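Local coordinates for protein S-adenosylmethionine-dependent methyltransferase (Clostridium acetobutylicum, PDB 1Y8C) that probably transfers methyl groups from S-adenosylmethionine to an acceptor substrate, as expected for a methyltransferase with a Rossmann-like core, at residues N4-I9 / I181-R186; L44-G49 / E70-A75; S111-I116 / F140-Y145; L220-C225 / E236-L241. All blocks are in the same frame, centred on the assembly; numbering follows the deposited sequence.

Interaction 1: N4-I9 / I181-R186; sequences NKFAHI and ISFFVR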
loop_
_atom_site.group_PDB
_atom_site.type_symbol
_atom_site.label_atom_id
_atom_site.label_comp_id
_atom_site.label_asym_id
_atom_site.label_seq_id
_atom_site.Cartn_x
_atom_site.Cartn_y
_atom_site.Cartn_z
ATOM N N ASN A 4 -9.664 11.127 6.996
ATOM C CA ASN A 4 -8.214 11.139 7.116
ATOM C C ASN A 4 -7.858 10.699 8.542
ATOM O O ASN A 4 -6.930 9.915 8.744
ATOM C CB ASN A 4 -7.669 12.547 6.820
ATOM C CG ASN A 4 -6.161 12.655 7.030
ATOM O OD1 ASN A 4 -5.383 11.849 6.508
ATOM N ND2 ASN A 4 -5.741 13.665 7.786
ATOM N N LYS A 5 -8.616 11.191 9.521
ATOM C CA LYS A 5 -8.384 10.846 10.920
ATOM C C LYS A 5 -8.578 9.346 11.086
ATOM O O LYS A 5 -7.754 8.654 11.686
ATOM C CB LYS A 5 -9.375 11.586 11.822
ATOM C CG LYS A 5 -9.094 11.474 13.320
ATOM C CD LYS A 5 -10.314 11.893 14.143
ATOM C CE LYS A 5 -11.482 10.920 13.911
ATOM N NZ LYS A 5 -12.781 11.336 14.520
ATOM N N PHE A 6 -9.684 8.852 10.545
ATOM C CA PHE A 6 -10.012 7.438 10.616
ATOM C C PHE A 6 -8.896 6.597 9.978
ATOM O O PHE A 6 -8.533 5.533 10.490
ATOM C CB PHE A 6 -11.347 7.176 9.909
ATOM C CG PHE A 6 -11.759 5.735 9.926
ATOM C CD1 PHE A 6 -12.129 5.115 11.117
ATOM C CD2 PHE A 6 -11.711 4.973 8.764
ATOM C CE1 PHE A 6 -12.439 3.760 11.144
ATOM C CE2 PHE A 6 -12.017 3.622 8.784
ATOM C CZ PHE A 6 -12.380 3.012 9.976
ATOM N N ALA A 7 -8.354 7.078 8.862
ATOM C CA ALA A 7 -7.276 6.371 8.180
ATOM C C ALA A 7 -6.071 6.182 9.113
ATOM O O ALA A 7 -5.411 5.137 9.088
ATOM C CB ALA A 7 -6.853 7.141 6.926
ATOM N N HIS A 8 -5.776 7.200 9.920
ATOM C CA HIS A 8 -4.659 7.119 10.856
ATOM C C HIS A 8 -4.995 6.081 11.911
ATOM O O HIS A 8 -4.179 5.219 12.235
ATOM C CB HIS A 8 -4.404 8.475 11.523
ATOM C CG HIS A 8 -3.853 9.512 10.592
ATOM N ND1 HIS A 8 -2.631 9.377 9.966
ATOM C CD2 HIS A 8 -4.355 10.699 10.176
ATOM C CE1 HIS A 8 -2.406 10.434 9.207
ATOM N NE2 HIS A 8 -3.438 11.251 9.316
ATOM N N ILE A 9 -6.210 6.163 12.441
ATOM C CA ILE A 9 -6.645 5.217 13.453
ATOM C C ILE A 9 -6.472 3.791 12.936
ATOM O O ILE A 9 -5.905 2.941 13.618
ATOM C CB ILE A 9 -8.126 5.446 13.828
ATOM C CG1 ILE A 9 -8.297 6.857 14.405
ATOM C CG2 ILE A 9 -8.577 4.386 14.833
ATOM C CD1 ILE A 9 -9.735 7.257 14.663
ATOM N N ILE A 181 -14.683 -5.602 10.133
ATOM C CA ILE A 181 -14.388 -4.751 11.271
ATOM C C ILE A 181 -15.367 -3.620 11.481
ATOM O O ILE A 181 -15.584 -2.805 10.594
ATOM C CB ILE A 181 -12.997 -4.107 11.154
ATOM C CG1 ILE A 181 -11.939 -5.153 10.783
ATOM C CG2 ILE A 181 -12.650 -3.444 12.459
ATOM C CD1 ILE A 181 -10.538 -4.576 10.661
ATOM N N SER A 182 -15.933 -3.574 12.680
ATOM C CA SER A 182 -16.870 -2.536 13.064
ATOM C C SER A 182 -16.172 -1.583 14.035
ATOM O O SER A 182 -15.738 -1.986 15.125
ATOM C CB SER A 182 -18.090 -3.142 13.756
ATOM O OG SER A 182 -18.846 -3.945 12.854
ATOM N N PHE A 183 -16.054 -0.327 13.622
ATOM C CA PHE A 183 -15.441 0.704 14.438
ATOM C C PHE A 183 -16.509 1.584 15.020
ATOM O O PHE A 183 -17.571 1.751 14.443
ATOM C CB PHE A 183 -14.516 1.607 13.614
ATOM C CG PHE A 183 -13.189 1.007 13.315
ATOM C CD1 PHE A 183 -12.977 0.309 12.128
ATOM C CD2 PHE A 183 -12.155 1.106 14.238
ATOM C CE1 PHE A 183 -11.751 -0.283 11.864
ATOM C CE2 PHE A 183 -10.930 0.520 13.990
ATOM C CZ PHE A 183 -10.721 -0.182 12.797
ATOM N N PHE A 184 -16.210 2.143 16.178
ATOM C CA PHE A 184 -17.094 3.074 16.851
ATOM C C PHE A 184 -16.130 4.127 17.348
ATOM O O PHE A 184 -15.303 3.852 18.208
ATOM C CB PHE A 184 -17.798 2.407 18.025
ATOM C CG PHE A 184 -19.024 1.652 17.638
ATOM C CD1 PHE A 184 -18.997 0.269 17.511
ATOM C CD2 PHE A 184 -20.214 2.331 17.375
ATOM C CE1 PHE A 184 -20.141 -0.429 17.126
ATOM C CE2 PHE A 184 -21.362 1.646 16.992
ATOM C CZ PHE A 184 -21.330 0.265 16.863
ATOM N N VAL A 185 -16.209 5.318 16.775
ATOM C CA VAL A 185 -15.314 6.389 17.172
ATOM C C VAL A 185 -16.037 7.452 17.978
ATOM O O VAL A 185 -17.157 7.839 17.650
ATOM C CB VAL A 185 -14.671 7.060 15.953
ATOM C CG1 VAL A 185 -13.672 8.113 16.411
ATOM C CG2 VAL A 185 -13.980 6.011 15.088
ATOM N N ARG A 186 -15.387 7.921 19.039
ATOM C CA ARG A 186 -15.960 8.952 19.902
ATOM C C ARG A 186 -16.094 10.276 19.151
ATOM O O ARG A 186 -15.207 10.665 18.394
ATOM C CB ARG A 186 -15.064 9.161 21.128
ATOM C CG ARG A 186 -15.671 8.720 22.452
ATOM C CD ARG A 186 -16.785 9.656 22.893
ATOM N NE ARG A 186 -16.320 11.030 23.084
ATOM C CZ ARG A 186 -15.371 11.397 23.945
ATOM N NH1 ARG A 186 -14.769 10.490 24.707
ATOM N NH2 ARG A 186 -15.027 12.680 24.049
#
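F6 carries this contact by sending its ring out from the N-terminal helix into the apolar face of strand 181-186. Its first torsion puts CG anti to the backbone N (chi1 180°), so CB and CG throw the ring across the gap between helix and strand. CD1 has V185 CG2 at the ring's edge, a loose 4.5 Å away. Further along the same rim, F6 CE1 stands 3.6 Å from F183 CG, over one face of the F183 ring and offset toward its rim. The tip, F6 CZ, comes closest, 3.5 Å from F183 CD1. The result is a T-shaped (edge-to-face) pair: the edge of F6 drives at the face of F183, the planes stand at 88° and the ring centroids lie 5.0 Å apart.

Helix 3-15 here covers one side of a four-stranded antiparallel sheet, 157-161, 164-173, 176-186 and 191-201, which is inserted in the chain between two strands of the Rossmann-like core. The short helix and strand axes cross at 119°; being two apart on an extended strand, F183 and V185 both point their CB toward the helix. V185 divides its branches: CG2 goes to F6, while CG1, anti to the backbone N, meets I9 and K5. I9 CD1 lies 4.4 Å from V185 CG1. K5 bends at chi3 and meets the same methyl tip to tip, its NZ 3.8 Å from V185 CG1. From strand 191-201, F194 stacks on the F6 ring, while Y10 and I14 touch F183.

Interaction 2: L44-G49 / E70-A75; sequences LACGTG and EMLSEA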
loop_
_atom_site.group_PDB
_atom_site.type_symbol
_atom_site.label_atom_id
_atom_site.label_comp_id
_atom_site.label_asym_id
_atom_site.label_seq_id
_atom_site.Cartn_x
_atom_site.Cartn_y
_atom_site.Cartn_z
ATOM N N LEU A 44 0.509 4.477 -6.374
ATOM C CA LEU A 44 -0.728 3.732 -6.620
ATOM C C LEU A 44 -1.362 3.384 -5.289
ATOM O O LEU A 44 -0.671 2.936 -4.380
ATOM C CB LEU A 44 -0.433 2.421 -7.339
ATOM C CG LEU A 44 0.237 2.488 -8.695
ATOM C CD1 LEU A 44 0.783 1.112 -9.058
ATOM C CD2 LEU A 44 -0.760 2.983 -9.722
ATOM N N ALA A 45 -2.671 3.551 -5.178
ATOM C CA ALA A 45 -3.352 3.244 -3.925
ATOM C C ALA A 45 -2.838 4.226 -2.883
ATOM O O ALA A 45 -2.464 3.840 -1.773
ATOM C CB ALA A 45 -3.040 1.815 -3.495
ATOM N N CYS A 46 -2.815 5.501 -3.253
ATOM C CA CYS A 46 -2.338 6.538 -2.359
ATOM C C CYS A 46 -3.214 6.754 -1.122
ATOM O O CYS A 46 -2.796 7.429 -0.186
ATOM C CB CYS A 46 -2.221 7.850 -3.127
ATOM S SG CYS A 46 -3.799 8.480 -3.680
ATOM N N GLY A 47 -4.420 6.198 -1.117
ATOM C CA GLY A 47 -5.297 6.384 0.025
ATOM C C GLY A 47 -5.519 7.854 0.314
ATOM O O GLY A 47 -5.845 8.617 -0.594
ATOM N N THR A 48 -5.348 8.268 1.567
ATOM C CA THR A 48 -5.509 9.684 1.910
ATOM C C THR A 48 -4.186 10.440 1.814
ATOM O O THR A 48 -4.044 11.508 2.390
ATOM C CB THR A 48 -6.054 9.875 3.333
ATOM O OG1 THR A 48 -5.150 9.271 4.267
ATOM C CG2 THR A 48 -7.432 9.255 3.452
ATOM N N GLY A 49 -3.220 9.863 1.108
ATOM C CA GLY A 49 -1.944 10.516 0.906
ATOM C C GLY A 49 -0.962 10.594 2.053
ATOM O O GLY A 49 -0.131 11.504 2.084
ATOM N N GLU A 70 -13.695 8.906 -2.246
ATOM C CA GLU A 70 -13.737 9.525 -0.932
ATOM C C GLU A 70 -12.338 9.854 -0.430
ATOM O O GLU A 70 -12.074 10.958 0.047
ATOM C CB GLU A 70 -14.447 8.593 0.049
ATOM C CG GLU A 70 -15.414 9.297 0.980
ATOM C CD GLU A 70 -16.263 8.321 1.777
ATOM O OE1 GLU A 70 -15.680 7.536 2.561
ATOM O OE2 GLU A 70 -17.509 8.335 1.619
HETATM N N MSE A 71 -11.438 8.893 -0.557
HETATM C CA MSE A 71 -10.075 9.081 -0.112
HETATM C C MSE A 71 -9.300 10.078 -0.962
HETATM O O MSE A 71 -8.527 10.874 -0.434
HETATM C CB MSE A 71 -9.351 7.750 -0.116
HETATM C CG MSE A 71 -10.135 6.662 0.549
HETATM SE SE MSE A 71 -9.027 5.700 1.755
HETATM C CE MSE A 71 -9.664 6.588 3.361
ATOM N N LEU A 72 -9.492 10.033 -2.277
ATOM C CA LEU A 72 -8.782 10.948 -3.156
ATOM C C LEU A 72 -9.044 12.371 -2.736
ATOM O O LEU A 72 -8.132 13.195 -2.668
ATOM C CB LEU A 72 -9.220 10.761 -4.603
ATOM C CG LEU A 72 -8.400 9.762 -5.408
ATOM C CD1 LEU A 72 -8.855 9.838 -6.854
ATOM C CD2 LEU A 72 -6.906 10.082 -5.307
ATOM N N SER A 73 -10.309 12.648 -2.452
ATOM C CA SER A 73 -10.728 13.973 -2.023
ATOM C C SER A 73 -9.958 14.381 -0.755
ATOM O O SER A 73 -9.461 15.507 -0.659
ATOM C CB SER A 73 -12.235 13.972 -1.769
ATOM O OG SER A 73 -12.677 15.254 -1.388
ATOM N N GLU A 74 -9.849 13.465 0.208
ATOM C CA GLU A 74 -9.112 13.760 1.428
ATOM C C GLU A 74 -7.681 14.123 1.091
ATOM O O GLU A 74 -7.189 15.181 1.478
ATOM C CB GLU A 74 -9.111 12.562 2.378
ATOM C CG GLU A 74 -10.380 12.416 3.186
ATOM C CD GLU A 74 -10.628 13.611 4.093
ATOM O OE1 GLU A 74 -10.975 14.697 3.578
ATOM O OE2 GLU A 74 -10.457 13.465 5.323
ATOM N N ALA A 75 -7.010 13.239 0.369
ATOM C CA ALA A 75 -5.628 13.478 -0.011
ATOM C C ALA A 75 -5.499 14.829 -0.706
ATOM O O ALA A 75 -4.563 15.576 -0.441
ATOM C CB ALA A 75 -5.142 12.362 -0.926
#
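The peptide group joining T48 to G49 has the methyl of A75 resting on one face, with A75 CB 3.5 Å from T48 C. At the edge of this plane, G49 N donates to C46 O at 2.8 Å, closing a type II' beta turn from C46 to G49. From the same face as its methyl, A75 CA makes a CH···O contact with T48 O at 3.5 Å, where K78 also hydrogen-bonds.

T48 packs with its methyl: CG2, anti to the carbonyl carbon, crosses M71 CE obliquely at 3.5 Å and rests 3.9 Å from E74 CB. M71, a selenomethionine, bends at chi2 and chi3 to bring CE there, and its CB backs onto G47 O. C46 SG touches L72 CD2 at 3.9 Å.

The LACGTG sequence, spanning the end of the first core strand and the loop after it, matches the glycine-rich motif of Rossmann-like methyltransferases, which in relatives lines the cofactor pocket. G47, at positive phi, hydrogen-bonds through its N to D66 OD2. The loop leaves strand 40-44 and is backed by helix 69-81, whose E74 carboxylate binds N4 N, while A7 and Y3 of helix 3-15 cover T48, M71 and E74.

Interaction 3: S111-I116 / F140-Y145; sequences STNYII and FDINSY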
loop_
_atom_site.group_PDB
_atom_site.type_symbol
_atom_site.label_atom_id
_atom_site.label_comp_id
_atom_site.label_asym_id
_atom_site.label_seq_id
_atom_site.Cartn_x
_atom_site.Cartn_y
_atom_site.Cartn_z
ATOM N N SER A 111 -1.650 -3.012 -0.285
ATOM C CA SER A 111 -2.699 -2.863 -1.300
ATOM C C SER A 111 -2.683 -4.002 -2.307
ATOM O O SER A 111 -3.724 -4.461 -2.752
ATOM C CB SER A 111 -2.567 -1.523 -2.019
ATOM O OG SER A 111 -3.017 -0.475 -1.170
ATOM N N THR A 112 -1.491 -4.458 -2.652
ATOM C CA THR A 112 -1.331 -5.561 -3.579
ATOM C C THR A 112 -2.128 -6.796 -3.128
ATOM O O THR A 112 -2.617 -7.553 -3.962
ATOM C CB THR A 112 0.171 -5.926 -3.723
ATOM O OG1 THR A 112 0.868 -4.815 -4.303
ATOM C CG2 THR A 112 0.371 -7.166 -4.595
ATOM N N ASN A 113 -2.283 -7.015 -1.826
ATOM C CA ASN A 113 -3.039 -8.190 -1.397
ATOM C C ASN A 113 -4.525 -8.120 -1.729
ATOM O O ASN A 113 -5.198 -9.136 -1.714
ATOM C CB ASN A 113 -2.894 -8.442 0.110
ATOM C CG ASN A 113 -1.474 -8.738 0.523
ATOM O OD1 ASN A 113 -0.687 -7.824 0.755
ATOM N ND2 ASN A 113 -1.131 -10.020 0.608
ATOM N N TYR A 114 -5.040 -6.927 -2.014
ATOM C CA TYR A 114 -6.449 -6.786 -2.340
ATOM C C TYR A 114 -6.756 -7.304 -3.742
ATOM O O TYR A 114 -7.912 -7.425 -4.129
ATOM C CB TYR A 114 -6.902 -5.331 -2.221
ATOM C CG TYR A 114 -6.960 -4.797 -0.804
ATOM C CD1 TYR A 114 -6.102 -3.791 -0.390
ATOM C CD2 TYR A 114 -7.891 -5.277 0.112
ATOM C CE1 TYR A 114 -6.162 -3.266 0.896
ATOM C CE2 TYR A 114 -7.960 -4.756 1.407
ATOM C CZ TYR A 114 -7.086 -3.744 1.788
ATOM O OH TYR A 114 -7.127 -3.201 3.055
ATOM N N ILE A 115 -5.727 -7.591 -4.519
ATOM C CA ILE A 115 -5.953 -8.133 -5.843
ATOM C C ILE A 115 -5.968 -9.636 -5.619
ATOM O O ILE A 115 -4.956 -10.314 -5.785
ATOM C CB ILE A 115 -4.820 -7.767 -6.791
ATOM C CG1 ILE A 115 -4.670 -6.243 -6.834
ATOM C CG2 ILE A 115 -5.106 -8.344 -8.179
ATOM C CD1 ILE A 115 -3.403 -5.761 -7.520
ATOM N N ILE A 116 -7.126 -10.153 -5.227
ATOM C CA ILE A 116 -7.261 -11.574 -4.923
ATOM C C ILE A 116 -7.250 -12.546 -6.085
ATOM O O ILE A 116 -7.185 -13.750 -5.880
ATOM C CB ILE A 116 -8.519 -11.821 -4.070
ATOM C CG1 ILE A 116 -9.781 -11.460 -4.853
ATOM C CG2 ILE A 116 -8.435 -10.978 -2.803
ATOM C CD1 ILE A 116 -11.061 -11.727 -4.065
ATOM N N PHE A 140 6.849 -1.875 -3.617
ATOM C CA PHE A 140 5.542 -2.239 -3.080
ATOM C C PHE A 140 5.702 -3.266 -1.969
ATOM O O PHE A 140 6.714 -3.962 -1.904
ATOM C CB PHE A 140 4.658 -2.824 -4.184
ATOM C CG PHE A 140 5.069 -4.206 -4.632
ATOM C CD1 PHE A 140 4.435 -5.335 -4.127
ATOM C CD2 PHE A 140 6.078 -4.379 -5.575
ATOM C CE1 PHE A 140 4.797 -6.613 -4.561
ATOM C CE2 PHE A 140 6.446 -5.666 -6.016
ATOM C CZ PHE A 140 5.806 -6.780 -5.509
ATOM N N ASP A 141 4.711 -3.364 -1.087
ATOM C CA ASP A 141 4.794 -4.344 -0.018
ATOM C C ASP A 141 3.552 -5.191 0.030
ATOM O O ASP A 141 2.523 -4.838 -0.539
ATOM C CB ASP A 141 4.985 -3.668 1.338
ATOM C CG ASP A 141 3.760 -2.900 1.786
ATOM O OD1 ASP A 141 2.735 -3.534 2.126
ATOM O OD2 ASP A 141 3.825 -1.655 1.798
ATOM N N ILE A 142 3.658 -6.316 0.719
ATOM C CA ILE A 142 2.528 -7.210 0.871
ATOM C C ILE A 142 2.563 -7.809 2.261
ATOM O O ILE A 142 3.601 -7.805 2.930
ATOM C CB ILE A 142 2.578 -8.371 -0.133
ATOM C CG1 ILE A 142 3.745 -9.306 0.208
ATOM C CG2 ILE A 142 2.695 -7.823 -1.551
ATOM C CD1 ILE A 142 3.767 -10.588 -0.605
ATOM N N ASN A 143 1.414 -8.295 2.710
ATOM C CA ASN A 143 1.365 -8.951 3.997
ATOM C C ASN A 143 1.840 -10.334 3.617
ATOM O O ASN A 143 1.469 -10.860 2.560
ATOM C CB ASN A 143 -0.052 -8.989 4.559
ATOM C CG ASN A 143 -0.398 -7.730 5.345
ATOM O OD1 ASN A 143 0.418 -7.220 6.111
ATOM N ND2 ASN A 143 -1.614 -7.232 5.167
ATOM N N SER A 144 2.694 -10.902 4.457
ATOM C CA SER A 144 3.261 -12.212 4.195
ATOM C C SER A 144 2.208 -13.294 4.299
ATOM O O SER A 144 1.159 -13.114 4.919
ATOM C CB SER A 144 4.364 -12.502 5.188
ATOM O OG SER A 144 3.818 -12.634 6.482
ATOM N N TYR A 145 2.495 -14.430 3.685
ATOM C CA TYR A 145 1.572 -15.550 3.713
ATOM C C TYR A 145 1.378 -16.011 5.155
ATOM O O TYR A 145 0.296 -16.438 5.533
ATOM C CB TYR A 145 2.131 -16.704 2.883
ATOM C CG TYR A 145 1.170 -17.845 2.752
ATOM C CD1 TYR A 145 0.255 -17.895 1.693
ATOM C CD2 TYR A 145 1.129 -18.851 3.714
ATOM C CE1 TYR A 145 -0.680 -18.920 1.599
ATOM C CE2 TYR A 145 0.201 -19.876 3.633
ATOM C CZ TYR A 145 -0.699 -19.909 2.579
ATOM O OH TYR A 145 -1.617 -20.930 2.510
HETATM O O HOH W 1 1.092 -3.128 -1.799
#
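Hydrogen bonding centres on the amide of N113, which lies along the backbone of N143 and uses both its ends. N143 N donates to N113 OD1 over 2.9 Å, nearly straight at 164°, although the donor sits 26° above the carbonyl plane with a C=O···N angle of 118°. In return N113 ND2 gives a weak bond to N143 O at 3.4 Å, and it also bonds to R201 O. The side chain thus engages the donor and the acceptor of one residue near the end of strand 136-143. CG of N113 is anti to its carbonyl carbon, which turns the amide toward the strand and brings OD1 to 3.3 Å from I142 CA.

A water supplies a second polar bridge. It accepts from T112 N at the start of the 3-10 turn 112-114 and donates to D141 O, the latter at 2.6 Å.

Van der Waals contacts lie between these two bridges. T112 crosses I142 obliquely, T112 CB lying 3.8 Å from I142 CG2. The polar T112 OG1 instead approaches the F140 ring at CD1, 3.6 Å away.

The strand is the fifth of a Rossmann-like methyltransferase core in chain order, and the turn follows the fourth, a region that in relatives borders the cofactor. Just beyond, S144 N-caps helix 145-152, and the D141 carboxylate turns to R237 and Y226. Backbone groups at both D141 and N143 are thereby paired in a buried setting, one through water and one through an amide, which sets the flip of the N113 amide and is consistent with a well-anchored loop.

Interaction 4: L220-C225 / E236-L241; sequences LDKVDC and ERITYL
L241 O is the best-held polar atom, gripped by two consecutive amides. L220 N reaches it at 2.6 Å, nearly along the C=O axis, and D221 N adds a weak bond. Because L220 and D221 both face L241, the antiparallel pairing begins with a classic beta bulge. Beyond it the register is regular. L241 N returns to D221 O, and V223 and T239 exchange a pair of bonds, V223 N donating to T239 O at 3.1 Å and at 161°. C225 N closes the series on R237 O at 2.6 Å, where the chain leaves strand geometry with a positive phi. A water links R237 N to D224 OD1, while D224 OD2 bonds to T235 OG1.

On the face bearing K222, I238 and Y240, the lysine stays extended as far as CD, then bends at chi3. Its CG stands over one face of the Y240 ring, toward the rim, and K222 CD touches Y240 CE2 at 3.6 Å. The same K222 CG rests 3.8 Å from I238 CG2. NZ then goes on to a salt bridge with E205, and Y240 OH bonds to E209. On the other face V223 CG2 lies alongside T239 CB at 3.9 Å. C225 SG, anti to its backbone N, packs on R237 CD at 3.7 Å, near the plane of the guanidinium, which is anchored by D141, D110 and D17.

Strand 217-224 is the outermost at this side of the seven-stranded sheet, and strand 237-244 lies between it and strand 136-143. Helix 205-214 covers the tyrosine face, while helix 20-32 brings F26 onto V223 and K30 onto L241.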
loop_
_atom_site.group_PDB
_atom_site.type_symbol
_atom_site.label_atom_id
_atom_site.label_comp_id
_atom_site.label_asym_id
_atom_site.label_seq_id
_atom_site.Cartn_x
_atom_site.Cartn_y
_atom_site.Cartn_z
ATOM N N LEU A 220 15.245 -6.391 -7.375
ATOM C CA LEU A 220 16.470 -5.707 -6.983
ATOM C C LEU A 220 16.736 -5.926 -5.500
ATOM O O LEU A 220 17.851 -5.737 -5.017
ATOM C CB LEU A 220 16.352 -4.207 -7.274
ATOM C CG LEU A 220 17.260 -3.638 -8.374
ATOM C CD1 LEU A 220 17.124 -4.447 -9.657
ATOM C CD2 LEU A 220 16.897 -2.189 -8.619
ATOM N N ASP A 221 15.705 -6.325 -4.774
ATOM C CA ASP A 221 15.861 -6.569 -3.363
ATOM C C ASP A 221 14.536 -6.978 -2.764
ATOM O O ASP A 221 13.481 -6.535 -3.207
ATOM C CB ASP A 221 16.397 -5.326 -2.651
ATOM C CG ASP A 221 17.358 -5.675 -1.511
ATOM O OD1 ASP A 221 17.130 -6.698 -0.822
ATOM O OD2 ASP A 221 18.330 -4.915 -1.300
ATOM N N LYS A 222 14.618 -7.846 -1.761
ATOM C CA LYS A 222 13.464 -8.360 -1.043
ATOM C C LYS A 222 13.813 -8.308 0.442
ATOM O O LYS A 222 14.529 -9.174 0.951
ATOM C CB LYS A 222 13.181 -9.802 -1.460
ATOM C CG LYS A 222 11.957 -10.373 -0.780
ATOM C CD LYS A 222 11.555 -11.740 -1.316
ATOM C CE LYS A 222 12.620 -12.806 -1.062
ATOM N NZ LYS A 222 12.130 -14.177 -1.422
ATOM N N VAL A 223 13.301 -7.292 1.133
ATOM C CA VAL A 223 13.587 -7.123 2.550
ATOM C C VAL A 223 12.378 -7.241 3.477
ATOM O O VAL A 223 11.241 -7.441 3.039
ATOM C CB VAL A 223 14.234 -5.763 2.813
ATOM C CG1 VAL A 223 15.458 -5.600 1.931
ATOM C CG2 VAL A 223 13.213 -4.645 2.570
ATOM N N ASP A 224 12.648 -7.093 4.771
ATOM C CA ASP A 224 11.623 -7.177 5.799
ATOM C C ASP A 224 11.106 -5.802 6.191
ATOM O O ASP A 224 11.843 -4.961 6.696
ATOM C CB ASP A 224 12.178 -7.872 7.043
ATOM C CG ASP A 224 11.102 -8.185 8.068
ATOM O OD1 ASP A 224 10.307 -7.280 8.420
ATOM O OD2 ASP A 224 11.062 -9.345 8.542
ATOM N N CYS A 225 9.821 -5.594 5.949
ATOM C CA CYS A 225 9.146 -4.357 6.279
ATOM C C CYS A 225 9.982 -3.079 6.248
ATOM O O CYS A 225 10.328 -2.526 7.291
ATOM C CB CYS A 225 8.495 -4.501 7.643
ATOM S SG CYS A 225 7.339 -3.188 8.033
ATOM N N GLU A 236 6.323 -10.491 8.720
ATOM C CA GLU A 236 4.923 -10.199 8.505
ATOM C C GLU A 236 4.652 -9.286 7.321
ATOM O O GLU A 236 3.560 -9.299 6.761
ATOM C CB GLU A 236 4.321 -9.586 9.762
ATOM C CG GLU A 236 4.477 -10.447 10.988
ATOM C CD GLU A 236 3.536 -10.036 12.104
ATOM O OE1 GLU A 236 3.021 -8.891 12.062
ATOM O OE2 GLU A 236 3.311 -10.858 13.023
ATOM N N ARG A 237 5.637 -8.487 6.938
ATOM C CA ARG A 237 5.456 -7.563 5.824
ATOM C C ARG A 237 6.693 -7.543 4.940
ATOM O O ARG A 237 7.769 -7.145 5.367
ATOM C CB ARG A 237 5.160 -6.146 6.345
ATOM C CG ARG A 237 4.826 -5.161 5.233
ATOM C CD ARG A 237 4.498 -3.765 5.748
ATOM N NE ARG A 237 3.295 -3.723 6.566
ATOM C CZ ARG A 237 2.047 -3.697 6.099
ATOM N NH1 ARG A 237 1.810 -3.707 4.794
ATOM N NH2 ARG A 237 1.018 -3.660 6.947
ATOM N N ILE A 238 6.529 -7.970 3.699
ATOM C CA ILE A 238 7.634 -8.017 2.772
ATOM C C ILE A 238 7.671 -6.839 1.811
ATOM O O ILE A 238 6.679 -6.528 1.148
ATOM C CB ILE A 238 7.597 -9.336 1.971
ATOM C CG1 ILE A 238 7.748 -10.518 2.941
ATOM C CG2 ILE A 238 8.675 -9.320 0.904
ATOM C CD1 ILE A 238 7.552 -11.901 2.342
ATOM N N THR A 239 8.815 -6.166 1.742
ATOM C CA THR A 239 8.937 -5.044 0.825
ATOM C C THR A 239 9.791 -5.415 -0.374
ATOM O O THR A 239 10.966 -5.725 -0.233
ATOM C CB THR A 239 9.547 -3.818 1.499
ATOM O OG1 THR A 239 8.653 -3.324 2.512
ATOM C CG2 THR A 239 9.779 -2.724 0.456
ATOM N N TYR A 240 9.178 -5.403 -1.550
ATOM C CA TYR A 240 9.878 -5.717 -2.784
ATOM C C TYR A 240 10.348 -4.446 -3.484
ATOM O O TYR A 240 9.690 -3.396 -3.442
ATOM C CB TYR A 240 8.979 -6.467 -3.761
ATOM C CG TYR A 240 8.795 -7.940 -3.483
ATOM C CD1 TYR A 240 7.757 -8.395 -2.664
ATOM C CD2 TYR A 240 9.633 -8.885 -4.073
ATOM C CE1 TYR A 240 7.551 -9.751 -2.443
ATOM C CE2 TYR A 240 9.441 -10.248 -3.861
ATOM C CZ TYR A 240 8.394 -10.671 -3.044
ATOM O OH TYR A 240 8.198 -12.019 -2.860
ATOM N N LEU A 241 11.493 -4.562 -4.139
ATOM C CA LEU A 241 12.075 -3.468 -4.891
ATOM C C LEU A 241 12.438 -4.037 -6.260
ATOM O O LEU A 241 13.330 -4.872 -6.372
ATOM C CB LEU A 241 13.320 -2.970 -4.185
ATOM C CG LEU A 241 13.491 -1.473 -4.391
ATOM C CD1 LEU A 241 13.756 -0.821 -3.038
ATOM C CD2 LEU A 241 14.609 -1.198 -5.389
HETATM O O HOH W 2 7.527 -7.770 8.992
#

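In the fold
The four contacts form a chain of neighbours across the molecule. Interaction 1 joins interaction 2 where N4 N meets E74 OE2 at 3.0 Å, so the N-terminal helix, packed on the inserted sheet, is bonded to helix 69-81, and through N4 and A7 also lies against T48 of the glycine-rich loop. Interactions 2 and 3 touch through A45 CB and S111 OG, 3.3 Å apart. These two loops follow parallel strands, and in related methyltransferases such loops flank the S-adenosylmethionine pocket, suggesting the same here. Interaction 3 passes to interaction 4 in the shared sheet by the D141 OD1 to R237 NH1 salt bridge, 2.8 Å. Interactions 1 and 4 have centres about 28 Å apart.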